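Local coordinates for protein 5-carboxyvanillate decarboxylase (Sphingomonas paucimobilis, PDB 4L6D) that probably removes the carboxylate group from 5-carboxyvanillate to give vanillate, using a manganese site within a TIM-barrel amidohydrolase fold, at residues L99-V104 against T134-N139; I173-P178 against W196-E201; E275-L280 against T312-E317. One frame throughout, in Å; residues are numbered along the deposited sequence.

Interaction 1: residues L99-V104 against T134-N139; sequences LMAQTV and TQLRLN
Leu-138 pushes one methyl, CD2, into a shallow hollow on helix 86-106 between Met-100 and Val-104, floored by Ala-101. That floor is backbone: CD2 of Leu-138 sits 4.0 Å from CA of Ala-101. Met-100 forms one wall with its CG, also 4.0 Å from Leu-138 CD2, and CG2 of Val-104 closes another side at 4.4 Å. CG of Met-100 lies anti to its backbone N (chi1 179°); beyond it the chain bends twice and carries the sulfur end away from the loop, and the side chain also packs on Leu-74 of strand 71-76. The complementary bump is CB of Ala-101, which fits between the two leucines, 3.9 Å from CD2 of Leu-136 and 4.3 Å from CD2 of Leu-138. In the parallel TIM barrel of the amidohydrolases, this is where the turn leading out of helix 122-134 into strand 140-144 is pressed against the neighbouring outer helix. Arg-137, with positive phi (55°), separates the two leucines, and both direct CB at the helix and meet it with CD2. Leu-136 also rests on Asn-97 and Asp-98, one turn earlier on helix 86-106. Beyond Leu-138, Asn-139 bonds Gly-113 N through OD1 and Phe-332 O through ND2. A bound manganese ion lies about 6 Å from the side chain of Leu-138. Arg-137 is a known ligand of a second manganese ion in this protein, although this chain binds none there.

Interaction 2: residues I173-P178 against W196-E201; sequences IHPRAP and WGYGIE. With MN (manganese (II) ion), chain I; VNL (4-hydroxy-3-methoxybenzoate), chain J.
Tyr-198 lies against the backbone of residues 175 to 177, its side chain crossing Pro-175 at about a right angle. CB of Pro-175 is 3.5 Å from CB of Tyr-198 and equally near CG at the root of the ring. Further out, CD1 of Tyr-198 comes within 3.4 Å of Arg-176 O, and CE1 reaches Ala-177 N, both approaching the ring obliquely. On the other side of the ring, CE2 meets the bound vanillate at the edge, 4.0 Å from its CM2. An alanine in place of Tyr-198 would keep CB on Pro-175 but would probably open a gap between Arg-176 and the vanillate, depriving the ligand of this wall. Glu-201, one turn on, sets CG anti to its backbone N (chi1 159°), placing it 3.4 Å from Arg-176 O. That carbonyl is buried between the two side chains and has no polar partner in the model. The chain bends at chi2, and OE1 comes to lie by CA of Pro-178 (3.5 Å), bonded to Ser-179 N and Tyr-151 OH, with OE2 bonded to Ser-145 OG. Pro-178 lays CG directly on the backbone of Gly-197, which has no side chain to intervene, 3.6 Å from its O. At the other end of 173-178, ND1 of His-174 donates to a lone pair of Pro-175 O (2.9 Å), which should help fix the ring's rotation; NE2 binds manganese at 2.2 Å, together with Glu-8, Asp-297, a water and O3 of the vanillate. The loop leaving strand 171-174, which lies between strands 140-144 and 223-225, passes over the start of helix 197-211; helix 226-230 packs on Pro-175, and the second subunit abuts Trp-196 and Ile-200.

Interaction 3: residues E275-L280 against T312-E317; sequences ESHAAL and TAPIPE
The imidazole of His-277 carries CD of Pro-314 over one face, a CH-pi contact with CD 3.6 Å from the ring centroid and 17° off its normal. CA of Ala-313 lies over the same face, 3.5 Å from NE2. At the ring edge, in plane, stands OG1 of Thr-312, 3.4 Å from CE1. Pro-314 is the centre of an inverse gamma turn, in the loop that joins helices 303-311 and 317-331 on the outside of the TIM barrel; the histidine opens helix 277-287. The polar ends look to helix 303-311: His-277 NE2 is bonded to Phe-309 O, and Thr-312 OG1 to Gln-308 O. The Phe-309 ring also meets the imidazole, the planes about 20° apart. Between them, these partners should leave the histidine ring little freedom to turn. Just before it, Ser-276 caps the helix, its OG accepting from Ala-279 N; OG also makes a weak hydrogen bond to O2 of another bound vanillate, away from the manganese site. One turn further along, Leu-280 completes the packing with a single methyl: CD2 lies 3.9 Å from CB of Ala-313 and 4.3 Å from CD1 of Ile-315.

Overall arrangement
All three contacts belong to one TIM-barrel domain, yet they share no helix or strand and do not touch one another. Interaction 2 is the buried one, its centre about 10 Å from that of the chain, and it alone holds residues of the site where manganese and vanillate meet; backbone carbonyls and a carboxylate are packed into it. Interactions 1 and 3, centred about 17 and 22 Å from the chain centre, are partly buried, and each sets a loop against an outer helix. Interaction 1 is purely aliphatic, while interaction 3 adds an aromatic face to its methyls. The second subunit reaches interactions 2 and 3, but not interaction 1.

Interaction 1: residues L99-V104 against T134-N139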
ATOM      1  N   LEU A  99       1.234  10.715  33.203  1.00  7.74           N
ATOM      2  CA  LEU A  99      -0.084  10.130  33.420  1.00  8.64           C
ATOM      3  C   LEU A  99      -0.131   8.676  32.940  1.00  7.90           C
ATOM      4  O   LEU A  99      -0.757   7.828  33.576  1.00  9.15           O
ATOM      5  CB  LEU A  99      -1.171  10.976  32.744  1.00  7.72           C
ATOM      6  CG  LEU A  99      -1.414  12.317  33.444  1.00  8.68           C
ATOM      7  CD1 LEU A  99      -2.352  13.190  32.630  1.00 10.62           C
ATOM      8  CD2 LEU A  99      -1.987  12.093  34.837  1.00 10.23           C
ATOM      9  N   MET A 100       0.543   8.392  31.829  1.00  6.81           N
ATOM     10  CA  MET A 100       0.666   7.011  31.364  1.00  7.25           C
ATOM     11  C   MET A 100       1.364   6.130  32.409  1.00  6.97           C
ATOM     12  O   MET A 100       0.886   5.040  32.740  1.00  7.66           O
ATOM     13  CB  MET A 100       1.438   6.945  30.046  1.00  9.23           C
ATOM     14  CG  MET A 100       1.619   5.518  29.514  1.00  7.78           C
ATOM     15  SD  MET A 100       0.071   4.804  28.927  1.00  6.76           S
ATOM     16  CE  MET A 100      -0.084   5.613  27.344  1.00  6.05           C
ATOM     17  N   ALA A 101       2.489   6.599  32.939  1.00  8.33           N
ATOM     18  CA  ALA A 101       3.198   5.828  33.965  1.00  7.84           C
ATOM     19  C   ALA A 101       2.351   5.606  35.215  1.00  7.97           C
ATOM     20  O   ALA A 101       2.362   4.525  35.806  1.00  9.66           O
ATOM     21  CB  ALA A 101       4.541   6.482  34.324  1.00  9.65           C
ATOM     22  N   GLN A 102       1.598   6.623  35.614  1.00  7.96           N
ATOM     23  CA  GLN A 102       0.751   6.504  36.790  1.00  8.88           C
ATOM     24  C   GLN A 102      -0.422   5.560  36.543  1.00  7.78           C
ATOM     25  O   GLN A 102      -0.826   4.816  37.440  1.00 10.11           O
ATOM     26  CB  GLN A 102       0.262   7.878  37.252  1.00  8.28           C
ATOM     27  CG  GLN A 102       1.395   8.712  37.841  1.00  8.58           C
ATOM     28  CD  GLN A 102       1.060  10.185  38.021  1.00 13.38           C
ATOM     29  OE1 GLN A 102      -0.105  10.575  38.063  1.00 15.65           O
ATOM     30  NE2 GLN A 102       2.094  11.009  38.115  1.00 18.39           N
ATOM     31  N   THR A 103      -0.957   5.584  35.326  1.00  7.43           N
ATOM     32  CA  THR A 103      -2.012   4.649  34.949  1.00  8.78           C
ATOM     33  C   THR A 103      -1.510   3.210  34.996  1.00 11.14           C
ATOM     34  O   THR A 103      -2.164   2.315  35.544  1.00 10.86           O
ATOM     35  CB  THR A 103      -2.529   4.971  33.549  1.00 10.29           C
ATOM     36  OG1 THR A 103      -3.151   6.258  33.584  1.00 11.59           O
ATOM     37  CG2 THR A 103      -3.545   3.927  33.091  1.00  9.46           C
ATOM     38  N   VAL A 104      -0.342   2.990  34.410  1.00  6.90           N
ATOM     39  CA  VAL A 104       0.262   1.671  34.439  1.00  7.06           C
ATOM     40  C   VAL A 104       0.526   1.188  35.862  1.00  7.21           C
ATOM     41  O   VAL A 104       0.189   0.057  36.224  1.00  7.95           O
ATOM     42  CB  VAL A 104       1.545   1.652  33.590  1.00  7.39           C
ATOM     43  CG1 VAL A 104       2.366   0.395  33.872  1.00 10.46           C
ATOM     44  CG2 VAL A 104       1.183   1.743  32.119  1.00  9.10           C
ATOM     45  N   THR A 134      14.350   5.531  31.433  1.00  7.46           N
ATOM     46  CA  THR A 134      15.135   5.316  32.645  1.00  7.97           C
ATOM     47  C   THR A 134      14.459   5.724  33.943  1.00 13.16           C
ATOM     48  O   THR A 134      14.773   5.165  34.995  1.00 13.30           O
ATOM     49  CB  THR A 134      16.504   6.021  32.566  1.00 12.12           C
ATOM     50  OG1 THR A 134      16.322   7.442  32.581  1.00 16.39           O
ATOM     51  CG2 THR A 134      17.228   5.626  31.306  1.00 12.98           C
ATOM     52  N   GLN A 135      13.548   6.693  33.881  1.00  9.05           N
ATOM     53  CA  GLN A 135      12.913   7.190  35.096  1.00  8.43           C
ATOM     54  C   GLN A 135      11.486   6.661  35.231  1.00  9.65           C
ATOM     55  O   GLN A 135      11.124   6.117  36.280  1.00 11.71           O
ATOM     56  CB  GLN A 135      12.950   8.720  35.145  1.00 10.73           C
ATOM     57  CG  GLN A 135      14.361   9.314  35.015  1.00 15.47           C
ATOM     58  CD  GLN A 135      15.363   8.730  36.003  1.00 22.53           C
ATOM     59  OE1 GLN A 135      16.465   8.331  35.621  1.00 30.10           O
ATOM     60  NE2 GLN A 135      14.989   8.682  37.275  1.00 17.49           N
ATOM     61  N   LEU A 136      10.686   6.816  34.177  1.00 10.31           N
ATOM     62  CA  LEU A 136       9.323   6.285  34.170  1.00  8.79           C
ATOM     63  C   LEU A 136       9.314   4.774  33.955  1.00  9.43           C
ATOM     64  O   LEU A 136       8.372   4.085  34.345  1.00  9.38           O
ATOM     65  CB  LEU A 136       8.487   6.958  33.086  1.00  7.41           C
ATOM     66  CG  LEU A 136       8.301   8.460  33.299  1.00  7.88           C
ATOM     67  CD1 LEU A 136       7.423   9.010  32.204  1.00  9.84           C
ATOM     68  CD2 LEU A 136       7.692   8.721  34.654  1.00  8.48           C
ATOM     69  N   ARG A 137      10.373   4.272  33.328  1.00  8.00           N
ATOM     70  CA  ARG A 137      10.515   2.845  33.050  1.00  8.49           C
ATOM     71  C   ARG A 137       9.320   2.295  32.266  1.00  8.39           C
ATOM     72  O   ARG A 137       8.860   1.171  32.492  1.00  9.21           O
ATOM     73  CB  ARG A 137      10.776   2.060  34.341  1.00 12.88           C
ATOM     74  CG  ARG A 137      12.171   2.297  34.917  1.00 17.97           C
ATOM     75  CD  ARG A 137      12.263   1.887  36.379  1.00 27.86           C
ATOM     76  NE  ARG A 137      11.845   2.978  37.260  1.00 39.10           N
ATOM     77  CZ  ARG A 137      12.681   3.816  37.868  1.00 38.34           C
ATOM     78  NH1 ARG A 137      13.993   3.687  37.709  1.00 41.86           N
ATOM     79  NH2 ARG A 137      12.207   4.784  38.643  1.00 31.25           N
ATOM     80  N   LEU A 138       8.833   3.091  31.323  1.00  7.54           N
ATOM     81  CA  LEU A 138       7.754   2.641  30.451  1.00  6.35           C
ATOM     82  C   LEU A 138       8.224   1.570  29.467  1.00  7.19           C
ATOM     83  O   LEU A 138       9.422   1.304  29.332  1.00  8.72           O
ATOM     84  CB  LEU A 138       7.079   3.820  29.742  1.00  6.45           C
ATOM     85  CG  LEU A 138       6.153   4.615  30.668  1.00  7.94           C
ATOM     86  CD1 LEU A 138       5.800   5.943  30.028  1.00  9.21           C
ATOM     87  CD2 LEU A 138       4.901   3.819  30.970  1.00 10.59           C
ATOM     88  N   ASN A 139       7.269   0.948  28.790  1.00  6.22           N
ATOM     89  CA  ASN A 139       7.521  -0.282  28.045  1.00  6.20           C
ATOM     90  C   ASN A 139       8.031  -0.075  26.628  1.00  6.48           C
ATOM     91  O   ASN A 139       8.559  -0.997  26.000  1.00  8.66           O
ATOM     92  CB  ASN A 139       6.233  -1.108  28.023  1.00  6.63           C
ATOM     93  CG  ASN A 139       5.782  -1.494  29.406  1.00  8.43           C
ATOM     94  OD1 ASN A 139       5.079  -0.734  30.076  1.00  7.00           O
ATOM     95  ND2 ASN A 139       6.203  -2.669  29.858  1.00  8.34           N
TER

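Interaction 2: residues I173-P178 against W196-E201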
ATOM      1  N   ILE A 173       5.285   2.942  15.399  1.00  4.59           N
ATOM      2  CA  ILE A 173       4.860   4.025  14.515  1.00  4.19           C
ATOM      3  C   ILE A 173       3.427   3.755  14.103  1.00  4.47           C
ATOM      4  O   ILE A 173       3.160   3.003  13.155  1.00  4.97           O
ATOM      5  CB  ILE A 173       5.783   4.222  13.291  1.00  5.25           C
ATOM      6  CG1 ILE A 173       7.214   4.519  13.751  1.00  7.62           C
ATOM      7  CG2 ILE A 173       5.272   5.385  12.453  1.00  7.65           C
ATOM      8  CD1 ILE A 173       8.219   4.669  12.604  1.00  8.08           C
ATOM      9  N   HIS A 174       2.517   4.367  14.856  1.00  5.05           N
ATOM     10  CA  HIS A 174       1.078   4.260  14.652  1.00  7.44           C
ATOM     11  C   HIS A 174       0.690   5.180  13.496  1.00  6.63           C
ATOM     12  O   HIS A 174       1.405   6.125  13.197  1.00  6.16           O
ATOM     13  CB  HIS A 174       0.404   4.710  15.951  1.00  6.54           C
ATOM     14  CG  HIS A 174      -1.077   4.510  15.979  1.00  4.02           C
ATOM     15  ND1 HIS A 174      -1.964   5.415  15.432  1.00  5.74           N
ATOM     16  CD2 HIS A 174      -1.828   3.506  16.485  1.00  6.11           C
ATOM     17  CE1 HIS A 174      -3.196   4.977  15.605  1.00  6.52           C
ATOM     18  NE2 HIS A 174      -3.143   3.820  16.240  1.00  6.91           N
ATOM     19  N   PRO A 175      -0.441   4.917  12.827  1.00  4.77           N
ATOM     20  CA  PRO A 175      -0.842   5.869  11.781  1.00  6.43           C
ATOM     21  C   PRO A 175      -1.315   7.240  12.287  1.00  7.37           C
ATOM     22  O   PRO A 175      -1.620   7.458  13.459  1.00  6.20           O
ATOM     23  CB  PRO A 175      -2.014   5.157  11.078  1.00  5.81           C
ATOM     24  CG  PRO A 175      -1.822   3.701  11.413  1.00  5.31           C
ATOM     25  CD  PRO A 175      -1.231   3.674  12.783  1.00  5.36           C
ATOM     26  N   ARG A 176      -1.343   8.179  11.354  1.00  5.18           N
ATOM     27  CA  ARG A 176      -2.237   9.332  11.429  1.00  4.77           C
ATOM     28  C   ARG A 176      -2.682   9.554   9.989  1.00  5.62           C
ATOM     29  O   ARG A 176      -2.315   8.791   9.098  1.00  6.38           O
ATOM     30  CB  ARG A 176      -1.551  10.566  12.039  1.00  5.39           C
ATOM     31  CG  ARG A 176      -0.325  11.034  11.268  1.00  6.93           C
ATOM     32  CD  ARG A 176       0.327  12.245  11.902  1.00  6.19           C
ATOM     33  NE  ARG A 176      -0.490  13.447  11.785  1.00  5.72           N
ATOM     34  CZ  ARG A 176      -0.049  14.666  12.068  1.00  5.83           C
ATOM     35  NH1 ARG A 176       1.194  14.825  12.507  1.00  7.41           N
ATOM     36  NH2 ARG A 176      -0.852  15.714  11.924  1.00  7.88           N
ATOM     37  N   ALA A 177      -3.487  10.577   9.752  1.00  5.17           N
ATOM     38  CA  ALA A 177      -3.951  10.823   8.395  1.00  5.33           C
ATOM     39  C   ALA A 177      -2.789  11.205   7.471  1.00  6.37           C
ATOM     40  O   ALA A 177      -1.795  11.798   7.918  1.00  6.12           O
ATOM     41  CB  ALA A 177      -5.014  11.925   8.393  1.00  5.78           C
ATOM     42  N   PRO A 178      -2.917  10.872   6.176  1.00  6.67           N
ATOM     43  CA  PRO A 178      -1.972  11.315   5.147  1.00  5.56           C
ATOM     44  C   PRO A 178      -1.502  12.762   5.323  1.00  7.80           C
ATOM     45  O   PRO A 178      -2.318  13.668   5.515  1.00  8.39           O
ATOM     46  CB  PRO A 178      -2.785  11.165   3.870  1.00  6.62           C
ATOM     47  CG  PRO A 178      -3.607   9.915   4.147  1.00  6.36           C
ATOM     48  CD  PRO A 178      -3.948   9.974   5.617  1.00  7.52           C
ATOM     49  N   TRP A 196      -8.085   3.452   4.338  1.00  6.65           N
ATOM     50  CA  TRP A 196      -7.032   3.483   3.311  1.00  6.44           C
ATOM     51  C   TRP A 196      -5.861   4.421   3.610  1.00  6.34           C
ATOM     52  O   TRP A 196      -4.700   4.016   3.567  1.00  5.99           O
ATOM     53  CB  TRP A 196      -7.626   3.793   1.921  1.00  5.93           C
ATOM     54  CG  TRP A 196      -6.655   3.462   0.819  1.00  5.23           C
ATOM     55  CD1 TRP A 196      -6.067   4.332  -0.061  1.00  7.31           C
ATOM     56  CD2 TRP A 196      -6.126   2.160   0.510  1.00  5.41           C
ATOM     57  NE1 TRP A 196      -5.206   3.649  -0.898  1.00  5.36           N
ATOM     58  CE2 TRP A 196      -5.230   2.317  -0.572  1.00  6.15           C
ATOM     59  CE3 TRP A 196      -6.321   0.880   1.050  1.00  6.52           C
ATOM     60  CZ2 TRP A 196      -4.529   1.246  -1.124  1.00  5.06           C
ATOM     61  CZ3 TRP A 196      -5.627  -0.192   0.488  1.00  8.46           C
ATOM     62  CH2 TRP A 196      -4.744   0.003  -0.583  1.00  6.99           C
ATOM     63  N   GLY A 197      -6.171   5.671   3.911  1.00  5.51           N
ATOM     64  CA  GLY A 197      -5.136   6.671   4.135  1.00  6.63           C
ATOM     65  C   GLY A 197      -4.130   6.317   5.219  1.00  5.31           C
ATOM     66  O   GLY A 197      -2.922   6.542   5.056  1.00  5.16           O
ATOM     67  N   TYR A 198      -4.613   5.784   6.339  1.00  4.76           N
ATOM     68  CA  TYR A 198      -3.705   5.434   7.435  1.00  5.11           C
ATOM     69  C   TYR A 198      -2.568   4.509   6.976  1.00  5.66           C
ATOM     70  O   TYR A 198      -1.411   4.712   7.329  1.00  6.31           O
ATOM     71  CB  TYR A 198      -4.474   4.782   8.592  1.00  5.17           C
ATOM     72  CG  TYR A 198      -5.140   5.770   9.528  1.00  5.88           C
ATOM     73  CD1 TYR A 198      -5.253   7.124   9.199  1.00  5.97           C
ATOM     74  CD2 TYR A 198      -5.640   5.344  10.752  1.00  7.98           C
ATOM     75  CE1 TYR A 198      -5.858   8.036  10.084  1.00  5.40           C
ATOM     76  CE2 TYR A 198      -6.251   6.230  11.630  1.00  7.15           C
ATOM     77  CZ  TYR A 198      -6.351   7.572  11.290  1.00  5.64           C
ATOM     78  OH  TYR A 198      -6.939   8.446  12.181  1.00  8.56           O
ATOM     79  N   GLY A 199      -2.904   3.487   6.196  1.00  5.40           N
ATOM     80  CA  GLY A 199      -1.918   2.521   5.739  1.00  4.58           C
ATOM     81  C   GLY A 199      -0.947   3.094   4.731  1.00  5.23           C
ATOM     82  O   GLY A 199       0.246   2.785   4.765  1.00  4.44           O
ATOM     83  N   ILE A 200      -1.445   3.923   3.826  1.00  5.34           N
ATOM     84  CA  ILE A 200      -0.575   4.534   2.825  1.00  4.60           C
ATOM     85  C   ILE A 200       0.415   5.510   3.468  1.00  6.34           C
ATOM     86  O   ILE A 200       1.614   5.480   3.173  1.00  5.51           O
ATOM     87  CB  ILE A 200      -1.391   5.250   1.741  1.00  5.98           C
ATOM     88  CG1 ILE A 200      -2.342   4.277   1.030  1.00  8.44           C
ATOM     89  CG2 ILE A 200      -0.452   5.920   0.746  1.00  7.49           C
ATOM     90  CD1 ILE A 200      -1.639   3.069   0.424  1.00  7.92           C
ATOM     91  N   GLU A 201      -0.089   6.352   4.364  1.00  5.67           N
ATOM     92  CA  GLU A 201       0.743   7.300   5.092  1.00  4.66           C
ATOM     93  C   GLU A 201       1.855   6.613   5.887  1.00  6.03           C
ATOM     94  O   GLU A 201       3.032   6.982   5.764  1.00  5.22           O
ATOM     95  CB  GLU A 201      -0.162   8.138   6.013  1.00  4.75           C
ATOM     96  CG  GLU A 201       0.529   8.819   7.188  1.00  5.72           C
ATOM     97  CD  GLU A 201       1.503   9.909   6.780  1.00  5.76           C
ATOM     98  OE1 GLU A 201       1.404  10.450   5.652  1.00  5.18           O
ATOM     99  OE2 GLU A 201       2.384  10.203   7.612  1.00  8.14           O
TER
HETATM  100 MN    MN I 401      -4.809   2.412  16.518  1.00  5.68          MN
HETATM  101  C1  VNL J 402      -9.497   5.109  14.193  1.00  9.41           C
HETATM  102  CO1 VNL J 402      -9.121   3.759  14.199  1.00  9.82           C
HETATM  103  CO2 VNL J 402      -8.683   6.096  14.786  1.00 10.71           C
HETATM  104  CM1 VNL J 402      -7.917   3.362  14.810  1.00 12.26           C
HETATM  105  CM2 VNL J 402      -7.481   5.726  15.384  1.00 10.80           C
HETATM  106  OM  VNL J 402      -6.625   6.613  15.984  1.00 11.71           O
HETATM  107  CZ  VNL J 402      -7.088   4.313  15.404  1.00 10.37           C
HETATM  108  CC  VNL J 402     -10.809   5.506  13.570  1.00 11.63           C
HETATM  109  CV  VNL J 402      -6.931   8.020  15.998  1.00  8.34           C
HETATM  110  O1  VNL J 402     -11.682   4.636  13.305  1.00 12.91           O
HETATM  111  O2  VNL J 402     -11.035   6.726  13.383  1.00 11.49           O
HETATM  112  O3  VNL J 402      -6.092   3.988  16.281  1.00 11.87           O
HETATM  113  O   HOH W   1      -4.577   2.471  18.698  1.00  6.18           O

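Interaction 3: residues E275-L280 against T312-E317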
ATOM      1  N   GLU A 275      -7.907  -8.862  11.126  1.00  4.74           N
ATOM      2  CA  GLU A 275      -8.283 -10.133  11.734  1.00  4.78           C
ATOM      3  C   GLU A 275      -8.497 -11.176  10.646  1.00  5.28           C
ATOM      4  O   GLU A 275      -9.591 -11.698  10.452  1.00  7.59           O
ATOM      5  CB  GLU A 275      -9.517  -9.914  12.622  1.00  5.04           C
ATOM      6  CG  GLU A 275      -9.184  -8.906  13.731  1.00  6.05           C
ATOM      7  CD  GLU A 275     -10.389  -8.397  14.521  1.00  6.88           C
ATOM      8  OE1 GLU A 275     -11.483  -8.996  14.442  1.00  7.30           O
ATOM      9  OE2 GLU A 275     -10.208  -7.377  15.239  1.00  6.41           O
ATOM     10  N   SER A 276      -7.407 -11.462   9.936  1.00  4.41           N
ATOM     11  CA  SER A 276      -7.404 -12.412   8.833  1.00  4.34           C
ATOM     12  C   SER A 276      -6.421 -13.534   9.102  1.00  4.84           C
ATOM     13  O   SER A 276      -5.223 -13.296   9.202  1.00  5.24           O
ATOM     14  CB  SER A 276      -6.978 -11.696   7.547  1.00  4.44           C
ATOM     15  OG  SER A 276      -6.635 -12.642   6.541  1.00  5.35           O
ATOM     16  N   HIS A 277      -6.916 -14.761   9.218  1.00  6.21           N
ATOM     17  CA  HIS A 277      -5.996 -15.885   9.397  1.00  5.48           C
ATOM     18  C   HIS A 277      -5.034 -16.027   8.220  1.00  5.87           C
ATOM     19  O   HIS A 277      -3.878 -16.410   8.402  1.00  6.88           O
ATOM     20  CB  HIS A 277      -6.762 -17.186   9.607  1.00  4.86           C
ATOM     21  CG  HIS A 277      -7.472 -17.257  10.920  1.00  4.94           C
ATOM     22  ND1 HIS A 277      -8.586 -18.045  11.119  1.00  6.70           N
ATOM     23  CD2 HIS A 277      -7.219 -16.649  12.106  1.00  5.62           C
ATOM     24  CE1 HIS A 277      -8.993 -17.913  12.370  1.00  7.59           C
ATOM     25  NE2 HIS A 277      -8.191 -17.063  12.986  1.00  6.63           N
ATOM     26  N   ALA A 278      -5.502 -15.729   7.014  1.00  4.60           N
ATOM     27  CA  ALA A 278      -4.653 -15.851   5.831  1.00  5.69           C
ATOM     28  C   ALA A 278      -3.510 -14.848   5.864  1.00  5.31           C
ATOM     29  O   ALA A 278      -2.374 -15.188   5.528  1.00  5.11           O
ATOM     30  CB  ALA A 278      -5.474 -15.661   4.552  1.00  6.65           C
ATOM     31  N   ALA A 279      -3.812 -13.608   6.246  1.00  5.34           N
ATOM     32  CA  ALA A 279      -2.786 -12.575   6.306  1.00  5.13           C
ATOM     33  C   ALA A 279      -1.830 -12.864   7.457  1.00  4.83           C
ATOM     34  O   ALA A 279      -0.635 -12.581   7.369  1.00  4.91           O
ATOM     35  CB  ALA A 279      -3.412 -11.185   6.473  1.00  5.59           C
ATOM     36  N   LEU A 280      -2.367 -13.419   8.541  1.00  4.28           N
ATOM     37  CA  LEU A 280      -1.538 -13.779   9.698  1.00  5.41           C
ATOM     38  C   LEU A 280      -0.555 -14.876   9.303  1.00  5.42           C
ATOM     39  O   LEU A 280       0.645 -14.780   9.600  1.00  4.34           O
ATOM     40  CB  LEU A 280      -2.408 -14.261  10.869  1.00  4.06           C
ATOM     41  CG  LEU A 280      -1.658 -14.844  12.073  1.00  5.85           C
ATOM     42  CD1 LEU A 280      -0.743 -13.795  12.683  1.00  6.08           C
ATOM     43  CD2 LEU A 280      -2.631 -15.376  13.119  1.00  7.60           C
ATOM     44  N   THR A 312      -8.616 -18.732  17.709  1.00  5.80           N
ATOM     45  CA  THR A 312      -8.961 -19.732  16.709  1.00  5.81           C
ATOM     46  C   THR A 312      -7.965 -19.802  15.550  1.00  5.61           C
ATOM     47  O   THR A 312      -8.235 -20.485  14.560  1.00  7.49           O
ATOM     48  CB  THR A 312     -10.353 -19.488  16.108  1.00  5.92           C
ATOM     49  OG1 THR A 312     -10.362 -18.216  15.435  1.00  6.85           O
ATOM     50  CG2 THR A 312     -11.422 -19.504  17.200  1.00  9.40           C
ATOM     51  N   ALA A 313      -6.824 -19.126  15.661  1.00  6.20           N
ATOM     52  CA  ALA A 313      -5.880 -19.106  14.538  1.00  6.21           C
ATOM     53  C   ALA A 313      -5.338 -20.514  14.248  1.00  7.02           C
ATOM     54  O   ALA A 313      -4.980 -21.255  15.176  1.00  7.39           O
ATOM     55  CB  ALA A 313      -4.755 -18.149  14.809  1.00  5.99           C
ATOM     56  N   PRO A 314      -5.275 -20.886  12.959  1.00  6.13           N
ATOM     57  CA  PRO A 314      -4.837 -22.230  12.568  1.00  6.58           C
ATOM     58  C   PRO A 314      -3.313 -22.320  12.523  1.00  8.46           C
ATOM     59  O   PRO A 314      -2.696 -22.482  11.464  1.00 11.49           O
ATOM     60  CB  PRO A 314      -5.457 -22.403  11.181  1.00  9.11           C
ATOM     61  CG  PRO A 314      -5.526 -21.026  10.640  1.00  9.27           C
ATOM     62  CD  PRO A 314      -5.828 -20.133  11.820  1.00  9.03           C
ATOM     63  N   ILE A 315      -2.726 -22.196  13.708  1.00  6.23           N
ATOM     64  CA  ILE A 315      -1.288 -22.246  13.912  1.00  7.41           C
ATOM     65  C   ILE A 315      -1.059 -23.060  15.183  1.00  7.96           C
ATOM     66  O   ILE A 315      -1.964 -23.188  16.012  1.00  7.88           O
ATOM     67  CB  ILE A 315      -0.692 -20.821  14.057  1.00  7.15           C
ATOM     68  CG1 ILE A 315      -1.365 -20.082  15.220  1.00  7.29           C
ATOM     69  CG2 ILE A 315      -0.842 -20.060  12.748  1.00 10.88           C
ATOM     70  CD1 ILE A 315      -0.926 -18.634  15.394  1.00  9.09           C
ATOM     71  N   PRO A 316       0.141 -23.637  15.343  1.00  6.13           N
ATOM     72  CA  PRO A 316       0.414 -24.455  16.527  1.00  6.97           C
ATOM     73  C   PRO A 316       0.313 -23.628  17.802  1.00  6.12           C
ATOM     74  O   PRO A 316       0.474 -22.407  17.743  1.00  5.80           O
ATOM     75  CB  PRO A 316       1.858 -24.928  16.297  1.00  7.61           C
ATOM     76  CG  PRO A 316       2.029 -24.885  14.817  1.00 10.52           C
ATOM     77  CD  PRO A 316       1.242 -23.689  14.365  1.00  8.42           C
ATOM     78  N   GLU A 317       0.052 -24.276  18.929  1.00  6.41           N
ATOM     79  CA  GLU A 317      -0.138 -23.570  20.196  1.00  6.38           C
ATOM     80  C   GLU A 317       1.085 -22.763  20.620  1.00  6.22           C
ATOM     81  O   GLU A 317       0.948 -21.669  21.183  1.00  6.77           O
ATOM     82  CB  GLU A 317      -0.530 -24.547  21.303  1.00  7.15           C
ATOM     83  CG  GLU A 317      -1.967 -25.041  21.193  1.00  9.68           C
ATOM     84  CD  GLU A 317      -2.975 -23.901  21.238  1.00  9.13           C
ATOM     85  OE1 GLU A 317      -3.168 -23.317  22.323  1.00 11.35           O
ATOM     86  OE2 GLU A 317      -3.576 -23.591  20.194  1.00  8.01           O
TER